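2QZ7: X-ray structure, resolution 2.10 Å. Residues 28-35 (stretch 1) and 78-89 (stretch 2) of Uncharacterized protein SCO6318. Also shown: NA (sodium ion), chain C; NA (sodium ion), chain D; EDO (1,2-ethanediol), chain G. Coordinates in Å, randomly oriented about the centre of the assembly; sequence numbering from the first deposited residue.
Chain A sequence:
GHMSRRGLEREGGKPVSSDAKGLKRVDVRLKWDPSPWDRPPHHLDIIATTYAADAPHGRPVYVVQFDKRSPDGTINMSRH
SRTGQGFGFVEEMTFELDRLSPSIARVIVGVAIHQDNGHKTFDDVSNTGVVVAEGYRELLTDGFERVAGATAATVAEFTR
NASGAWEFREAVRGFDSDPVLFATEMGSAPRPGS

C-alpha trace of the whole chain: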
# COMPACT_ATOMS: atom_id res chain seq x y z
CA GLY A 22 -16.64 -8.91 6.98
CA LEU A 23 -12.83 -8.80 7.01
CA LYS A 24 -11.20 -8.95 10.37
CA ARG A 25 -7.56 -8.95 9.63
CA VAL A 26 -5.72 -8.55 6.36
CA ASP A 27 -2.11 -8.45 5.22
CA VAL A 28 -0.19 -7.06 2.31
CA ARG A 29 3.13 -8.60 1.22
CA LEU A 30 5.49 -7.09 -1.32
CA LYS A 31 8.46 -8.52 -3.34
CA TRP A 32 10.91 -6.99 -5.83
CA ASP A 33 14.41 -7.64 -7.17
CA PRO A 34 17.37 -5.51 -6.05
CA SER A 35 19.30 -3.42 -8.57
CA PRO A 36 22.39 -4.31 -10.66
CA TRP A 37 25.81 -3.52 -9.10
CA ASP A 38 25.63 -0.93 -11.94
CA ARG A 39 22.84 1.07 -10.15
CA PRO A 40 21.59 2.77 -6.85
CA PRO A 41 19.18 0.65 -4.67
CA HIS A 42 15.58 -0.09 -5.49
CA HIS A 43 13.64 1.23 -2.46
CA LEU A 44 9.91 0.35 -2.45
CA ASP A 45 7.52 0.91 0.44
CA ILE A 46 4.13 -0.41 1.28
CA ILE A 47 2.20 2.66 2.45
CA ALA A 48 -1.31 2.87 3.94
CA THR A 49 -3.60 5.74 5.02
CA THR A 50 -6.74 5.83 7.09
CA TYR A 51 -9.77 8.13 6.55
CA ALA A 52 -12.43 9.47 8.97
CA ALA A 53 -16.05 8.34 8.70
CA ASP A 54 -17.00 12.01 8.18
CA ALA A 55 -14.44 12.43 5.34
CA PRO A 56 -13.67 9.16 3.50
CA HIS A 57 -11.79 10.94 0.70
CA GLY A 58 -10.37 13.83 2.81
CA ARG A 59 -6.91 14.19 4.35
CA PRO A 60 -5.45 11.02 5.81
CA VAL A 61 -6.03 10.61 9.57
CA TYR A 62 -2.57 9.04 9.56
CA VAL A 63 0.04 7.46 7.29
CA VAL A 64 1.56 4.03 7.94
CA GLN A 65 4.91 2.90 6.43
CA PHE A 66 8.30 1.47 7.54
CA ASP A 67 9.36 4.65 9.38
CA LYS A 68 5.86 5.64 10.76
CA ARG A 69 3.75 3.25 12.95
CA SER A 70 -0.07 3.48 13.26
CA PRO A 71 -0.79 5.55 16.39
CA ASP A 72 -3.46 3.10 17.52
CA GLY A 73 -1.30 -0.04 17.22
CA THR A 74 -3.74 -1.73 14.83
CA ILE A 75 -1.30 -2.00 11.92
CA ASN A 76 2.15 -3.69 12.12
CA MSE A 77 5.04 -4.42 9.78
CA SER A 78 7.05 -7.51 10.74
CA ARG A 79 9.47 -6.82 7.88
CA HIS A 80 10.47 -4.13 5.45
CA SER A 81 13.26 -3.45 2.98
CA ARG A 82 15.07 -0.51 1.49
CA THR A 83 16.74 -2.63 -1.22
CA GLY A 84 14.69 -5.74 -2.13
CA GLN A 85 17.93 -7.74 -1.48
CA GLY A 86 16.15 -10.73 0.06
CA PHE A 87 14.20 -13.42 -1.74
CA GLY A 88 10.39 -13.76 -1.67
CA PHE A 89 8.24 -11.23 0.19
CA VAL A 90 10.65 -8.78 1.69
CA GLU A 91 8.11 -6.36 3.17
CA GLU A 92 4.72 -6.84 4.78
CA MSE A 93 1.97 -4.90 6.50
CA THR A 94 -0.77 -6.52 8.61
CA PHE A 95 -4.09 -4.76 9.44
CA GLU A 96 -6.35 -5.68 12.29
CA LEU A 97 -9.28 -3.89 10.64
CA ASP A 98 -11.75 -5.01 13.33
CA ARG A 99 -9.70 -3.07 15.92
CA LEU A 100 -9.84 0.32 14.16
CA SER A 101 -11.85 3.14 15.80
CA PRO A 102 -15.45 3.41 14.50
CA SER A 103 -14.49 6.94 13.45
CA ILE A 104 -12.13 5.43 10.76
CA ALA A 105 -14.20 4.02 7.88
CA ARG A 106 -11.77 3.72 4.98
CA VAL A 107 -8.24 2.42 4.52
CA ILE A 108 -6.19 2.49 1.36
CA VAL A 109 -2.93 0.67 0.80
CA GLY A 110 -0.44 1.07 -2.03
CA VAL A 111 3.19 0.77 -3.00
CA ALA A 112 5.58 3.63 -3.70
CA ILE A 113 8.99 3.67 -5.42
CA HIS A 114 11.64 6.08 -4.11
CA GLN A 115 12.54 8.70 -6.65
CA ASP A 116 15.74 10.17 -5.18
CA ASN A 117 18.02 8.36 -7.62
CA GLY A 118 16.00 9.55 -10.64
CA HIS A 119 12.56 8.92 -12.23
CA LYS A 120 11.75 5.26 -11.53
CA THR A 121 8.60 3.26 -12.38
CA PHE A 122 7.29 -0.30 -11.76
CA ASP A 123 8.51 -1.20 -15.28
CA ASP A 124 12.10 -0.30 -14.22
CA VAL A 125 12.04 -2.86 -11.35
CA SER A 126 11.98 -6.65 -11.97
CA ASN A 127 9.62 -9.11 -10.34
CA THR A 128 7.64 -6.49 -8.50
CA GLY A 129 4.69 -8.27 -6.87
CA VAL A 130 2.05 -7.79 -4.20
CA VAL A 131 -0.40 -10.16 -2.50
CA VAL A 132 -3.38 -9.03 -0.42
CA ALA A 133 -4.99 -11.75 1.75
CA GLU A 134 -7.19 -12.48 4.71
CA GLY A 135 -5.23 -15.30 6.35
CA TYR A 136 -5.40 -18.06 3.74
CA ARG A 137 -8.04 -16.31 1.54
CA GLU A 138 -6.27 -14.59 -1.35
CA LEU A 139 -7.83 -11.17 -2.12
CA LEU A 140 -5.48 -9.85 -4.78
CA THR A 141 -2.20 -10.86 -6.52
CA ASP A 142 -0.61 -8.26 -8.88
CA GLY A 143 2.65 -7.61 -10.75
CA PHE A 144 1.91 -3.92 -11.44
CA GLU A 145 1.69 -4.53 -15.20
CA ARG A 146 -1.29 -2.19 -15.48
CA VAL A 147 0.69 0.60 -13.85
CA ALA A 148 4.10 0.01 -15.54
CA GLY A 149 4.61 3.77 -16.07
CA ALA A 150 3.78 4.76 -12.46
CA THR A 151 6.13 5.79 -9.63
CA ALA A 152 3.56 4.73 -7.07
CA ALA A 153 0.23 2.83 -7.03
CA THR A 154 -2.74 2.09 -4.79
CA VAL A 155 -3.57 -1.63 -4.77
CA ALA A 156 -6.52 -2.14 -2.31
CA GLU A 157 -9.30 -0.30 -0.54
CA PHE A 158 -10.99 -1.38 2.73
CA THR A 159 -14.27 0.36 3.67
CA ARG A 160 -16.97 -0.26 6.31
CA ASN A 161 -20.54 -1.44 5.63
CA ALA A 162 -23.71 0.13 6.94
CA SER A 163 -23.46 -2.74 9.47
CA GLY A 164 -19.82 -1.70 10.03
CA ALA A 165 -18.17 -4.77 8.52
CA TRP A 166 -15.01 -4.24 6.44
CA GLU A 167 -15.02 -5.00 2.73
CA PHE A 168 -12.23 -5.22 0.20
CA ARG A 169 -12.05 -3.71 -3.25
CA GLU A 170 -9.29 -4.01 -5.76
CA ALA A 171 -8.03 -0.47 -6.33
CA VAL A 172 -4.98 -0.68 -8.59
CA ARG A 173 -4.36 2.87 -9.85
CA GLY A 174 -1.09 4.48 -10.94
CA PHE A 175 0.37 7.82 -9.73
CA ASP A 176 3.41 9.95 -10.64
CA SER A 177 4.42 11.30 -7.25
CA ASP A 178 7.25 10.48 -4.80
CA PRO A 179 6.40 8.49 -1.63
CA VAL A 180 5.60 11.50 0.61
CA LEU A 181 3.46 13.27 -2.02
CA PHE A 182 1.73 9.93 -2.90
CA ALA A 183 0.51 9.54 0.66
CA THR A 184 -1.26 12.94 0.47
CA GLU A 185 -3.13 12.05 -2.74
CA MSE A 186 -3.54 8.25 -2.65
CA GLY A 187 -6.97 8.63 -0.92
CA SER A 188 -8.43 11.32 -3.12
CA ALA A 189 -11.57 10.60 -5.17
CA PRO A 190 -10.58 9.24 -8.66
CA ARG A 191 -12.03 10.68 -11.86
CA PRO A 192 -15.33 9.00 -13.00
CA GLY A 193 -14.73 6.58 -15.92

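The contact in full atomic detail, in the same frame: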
# COMPACT_ATOMS: atom_id res chain seq x y z
N VAL A 28 -0.69 -7.43 3.59
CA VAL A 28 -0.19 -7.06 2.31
C VAL A 28 1.29 -7.43 2.32
O VAL A 28 2.04 -7.04 3.21
CB VAL A 28 -0.37 -5.54 2.07
CG1 VAL A 28 0.19 -5.12 0.70
CG2 VAL A 28 -1.86 -5.16 2.19
N ARG A 29 1.70 -8.22 1.34
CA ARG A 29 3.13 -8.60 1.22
C ARG A 29 3.64 -8.14 -0.12
O ARG A 29 2.91 -8.24 -1.14
CB ARG A 29 3.28 -10.13 1.33
CG ARG A 29 3.05 -10.70 2.73
CD ARG A 29 2.92 -12.25 2.68
NE ARG A 29 1.61 -12.58 2.11
CZ ARG A 29 1.21 -13.80 1.75
NH1 ARG A 29 2.01 -14.83 1.89
NH2 ARG A 29 -0.01 -13.98 1.27
N LEU A 30 4.89 -7.69 -0.13
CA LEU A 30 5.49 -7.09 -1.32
C LEU A 30 6.87 -7.71 -1.62
O LEU A 30 7.66 -7.93 -0.70
CB LEU A 30 5.64 -5.58 -1.06
CG LEU A 30 6.49 -4.75 -2.04
CD1 LEU A 30 5.81 -4.75 -3.40
CD2 LEU A 30 6.58 -3.32 -1.48
N LYS A 31 7.13 -8.04 -2.90
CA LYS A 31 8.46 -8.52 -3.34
C LYS A 31 8.94 -7.66 -4.49
O LYS A 31 8.12 -7.05 -5.17
CB LYS A 31 8.37 -10.00 -3.80
CG LYS A 31 7.41 -10.24 -4.98
CD LYS A 31 7.46 -11.71 -5.45
CE LYS A 31 6.59 -11.92 -6.69
NZ LYS A 31 6.80 -13.28 -7.33
N TRP A 32 10.25 -7.63 -4.69
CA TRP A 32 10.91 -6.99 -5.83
C TRP A 32 12.40 -7.36 -5.87
O TRP A 32 13.00 -7.69 -4.85
CB TRP A 32 10.73 -5.47 -5.83
CG TRP A 32 11.55 -4.67 -4.82
CD1 TRP A 32 12.77 -4.04 -5.03
CD2 TRP A 32 11.16 -4.34 -3.48
NE1 TRP A 32 13.15 -3.36 -3.89
CE2 TRP A 32 12.19 -3.53 -2.93
CE3 TRP A 32 10.02 -4.64 -2.69
CZ2 TRP A 32 12.12 -3.03 -1.61
CZ3 TRP A 32 9.95 -4.14 -1.40
CH2 TRP A 32 11.00 -3.34 -0.87
N ASP A 33 12.99 -7.34 -7.06
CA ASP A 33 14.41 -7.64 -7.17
C ASP A 33 15.27 -6.42 -6.91
O ASP A 33 14.91 -5.31 -7.31
CB ASP A 33 14.77 -8.24 -8.53
CG ASP A 33 14.18 -9.63 -8.71
OD1 ASP A 33 13.82 -10.29 -7.69
OD2 ASP A 33 14.09 -10.06 -9.88
N PRO A 34 16.45 -6.62 -6.29
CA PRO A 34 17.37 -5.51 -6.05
C PRO A 34 18.03 -5.07 -7.37
O PRO A 34 17.85 -5.72 -8.40
CB PRO A 34 18.39 -6.12 -5.09
CG PRO A 34 18.46 -7.59 -5.53
CD PRO A 34 17.01 -7.90 -5.81
N SER A 35 18.79 -3.95 -7.34
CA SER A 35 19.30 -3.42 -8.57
C SER A 35 20.72 -3.99 -8.92
O SER A 35 21.50 -4.42 -8.03
CB SER A 35 19.33 -1.88 -8.54
OG SER A 35 19.92 -1.40 -7.27
N SER A 78 5.99 -6.63 10.20
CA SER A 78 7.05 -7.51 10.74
C SER A 78 8.33 -7.50 9.90
O SER A 78 9.38 -7.98 10.34
CB SER A 78 6.53 -8.94 10.86
OG SER A 78 6.35 -9.48 9.56
N ARG A 79 8.26 -6.98 8.67
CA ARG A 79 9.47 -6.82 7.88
C ARG A 79 9.31 -5.77 6.84
O ARG A 79 8.17 -5.45 6.44
CB ARG A 79 9.92 -8.16 7.27
CG ARG A 79 8.87 -8.78 6.34
CD ARG A 79 9.36 -10.18 5.85
NE ARG A 79 8.29 -10.73 5.03
CZ ARG A 79 7.20 -11.34 5.53
NH1 ARG A 79 7.07 -11.51 6.86
NH2 ARG A 79 6.26 -11.78 4.71
N HIS A 80 10.45 -5.20 6.43
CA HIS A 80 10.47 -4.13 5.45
C HIS A 80 11.85 -4.04 4.82
O HIS A 80 12.81 -4.48 5.40
CB HIS A 80 10.04 -2.76 6.08
CG HIS A 80 10.71 -2.48 7.39
ND1 HIS A 80 12.03 -2.07 7.48
CD2 HIS A 80 10.27 -2.66 8.66
CE1 HIS A 80 12.36 -1.99 8.76
NE2 HIS A 80 11.31 -2.32 9.50
N SER A 81 11.96 -3.46 3.64
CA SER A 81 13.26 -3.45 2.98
C SER A 81 13.50 -2.19 2.22
O SER A 81 12.60 -1.66 1.56
CB SER A 81 13.37 -4.64 2.00
OG SER A 81 14.56 -4.52 1.24
N ARG A 82 14.74 -1.71 2.27
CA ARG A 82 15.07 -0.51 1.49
C ARG A 82 15.85 -0.85 0.24
O ARG A 82 16.33 0.03 -0.46
CB ARG A 82 15.63 0.65 2.35
CG ARG A 82 17.03 0.53 2.99
CD ARG A 82 17.28 1.74 4.00
NE ARG A 82 16.24 1.70 5.04
CZ ARG A 82 16.35 1.03 6.20
NH1 ARG A 82 17.52 0.41 6.50
NH2 ARG A 82 15.31 0.96 7.06
N THR A 83 15.90 -2.14 -0.09
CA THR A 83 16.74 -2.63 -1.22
C THR A 83 16.08 -3.73 -2.08
O THR A 83 16.43 -3.89 -3.26
CB THR A 83 18.14 -3.18 -0.73
OG1 THR A 83 17.95 -4.36 0.05
CG2 THR A 83 18.93 -2.13 0.09
N GLY A 84 15.14 -4.50 -1.51
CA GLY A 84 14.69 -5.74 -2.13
C GLY A 84 15.78 -6.82 -2.24
O GLY A 84 15.70 -7.69 -3.12
N GLN A 85 16.80 -6.77 -1.39
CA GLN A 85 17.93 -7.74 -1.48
C GLN A 85 17.51 -9.20 -1.23
O GLN A 85 17.98 -10.15 -1.93
CB GLN A 85 19.04 -7.37 -0.49
CG GLN A 85 20.40 -7.76 -1.00
CD GLN A 85 20.83 -6.95 -2.23
OE1 GLN A 85 21.29 -7.50 -3.25
NE2 GLN A 85 20.69 -5.62 -2.12
N GLY A 86 16.66 -9.38 -0.22
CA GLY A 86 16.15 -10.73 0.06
C GLY A 86 15.25 -11.35 -1.02
O GLY A 86 14.80 -10.68 -1.98
N PHE A 87 15.00 -12.62 -0.84
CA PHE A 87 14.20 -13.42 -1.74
C PHE A 87 12.77 -13.53 -1.15
O PHE A 87 12.56 -13.36 0.06
CB PHE A 87 14.85 -14.80 -1.94
CG PHE A 87 16.23 -14.74 -2.62
CD1 PHE A 87 16.36 -14.90 -4.00
CD2 PHE A 87 17.40 -14.56 -1.85
CE1 PHE A 87 17.62 -14.84 -4.62
CE2 PHE A 87 18.67 -14.51 -2.47
CZ PHE A 87 18.79 -14.66 -3.85
N GLY A 88 11.80 -13.74 -2.03
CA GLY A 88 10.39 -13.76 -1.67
C GLY A 88 9.86 -12.42 -1.21
O GLY A 88 10.34 -11.39 -1.65
N PHE A 89 8.86 -12.45 -0.34
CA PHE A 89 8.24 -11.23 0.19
C PHE A 89 9.09 -10.55 1.22
O PHE A 89 9.24 -11.05 2.33
CB PHE A 89 6.88 -11.55 0.74
CG PHE A 89 5.94 -11.98 -0.30
CD1 PHE A 89 5.60 -11.11 -1.34
CD2 PHE A 89 5.45 -13.28 -0.31
CE1 PHE A 89 4.71 -11.48 -2.34
CE2 PHE A 89 4.55 -13.69 -1.31
CZ PHE A 89 4.19 -12.80 -2.34
NA NA C . 13.86 -9.33 -3.50
NA NA D . 10.61 -0.51 2.10
C1 EDO G . 16.48 -6.49 2.98
O1 EDO G . 15.62 -7.10 1.98
C2 EDO G . 15.86 -5.82 4.24
O2 EDO G . 15.13 -6.65 5.18
O HOH W 1 11.71 -10.07 -3.55
O HOH W 2 18.15 -2.54 -5.04
O HOH W 3 11.78 0.23 3.79

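The two stretches meet without a clear direct hydrogen bond between them; a shared sodium ion, two bridging waters and CH-pi packing hold them together. Stretch 1 enters as a strand through Lys31 and continues as a loop, while stretch 2 lies beside it as an irregular loop running the other way, so that Lys31 lies nearest Phe89 and Pro34 nearest Gly84.

The sodium ion of chain C explains the closest backbone approach. Trp32 O and Gly84 O stand 3.2 Å apart, which two carbonyl oxygens would normally avoid, but both bind the cation, Trp32 O at 2.3 Å from NA and Gly84 O at 2.5 Å. Gly86 O and water 1 also bind the ion. That water also accepts from Trp32 N (3.1 Å) and donates to Gly88 O (2.7 Å), and water 2 similarly links Ser35 N to Thr83 O, at 2.8 Å from each.

Beside the metal, Gly84 CA lies over the Trp32 five-membered ring, 3.6 Å from its centroid, where its polarized C-H meets the pi cloud. Glycine suits this place twice over: its phi is positive, and a CB would fall 2.3 Å from Trp32 NE1. Ser81 OG steadies the turn by accepting from Thr83 N (3.0 Å) and Gly84 N (2.8 Å), while Ser81 O approaches the indole edge, 3.4 Å from Trp32 CH2. Pro34, which has no amide hydrogen to offer, packs its CD 3.0 Å from Gly84 O.

At the other end, Phe89 has more of its surface covered by the opposite stretch than any other residue here. Arg29 suits this neighbour through its long aliphatic part: its CB sits over the ring face, 3.9 Å from the centroid, and Phe89 CE2 lies over one face of the Arg29 guanidinium. Arg79 NE donates to Phe89 O (2.9 Å), tying together the two ends of stretch 2.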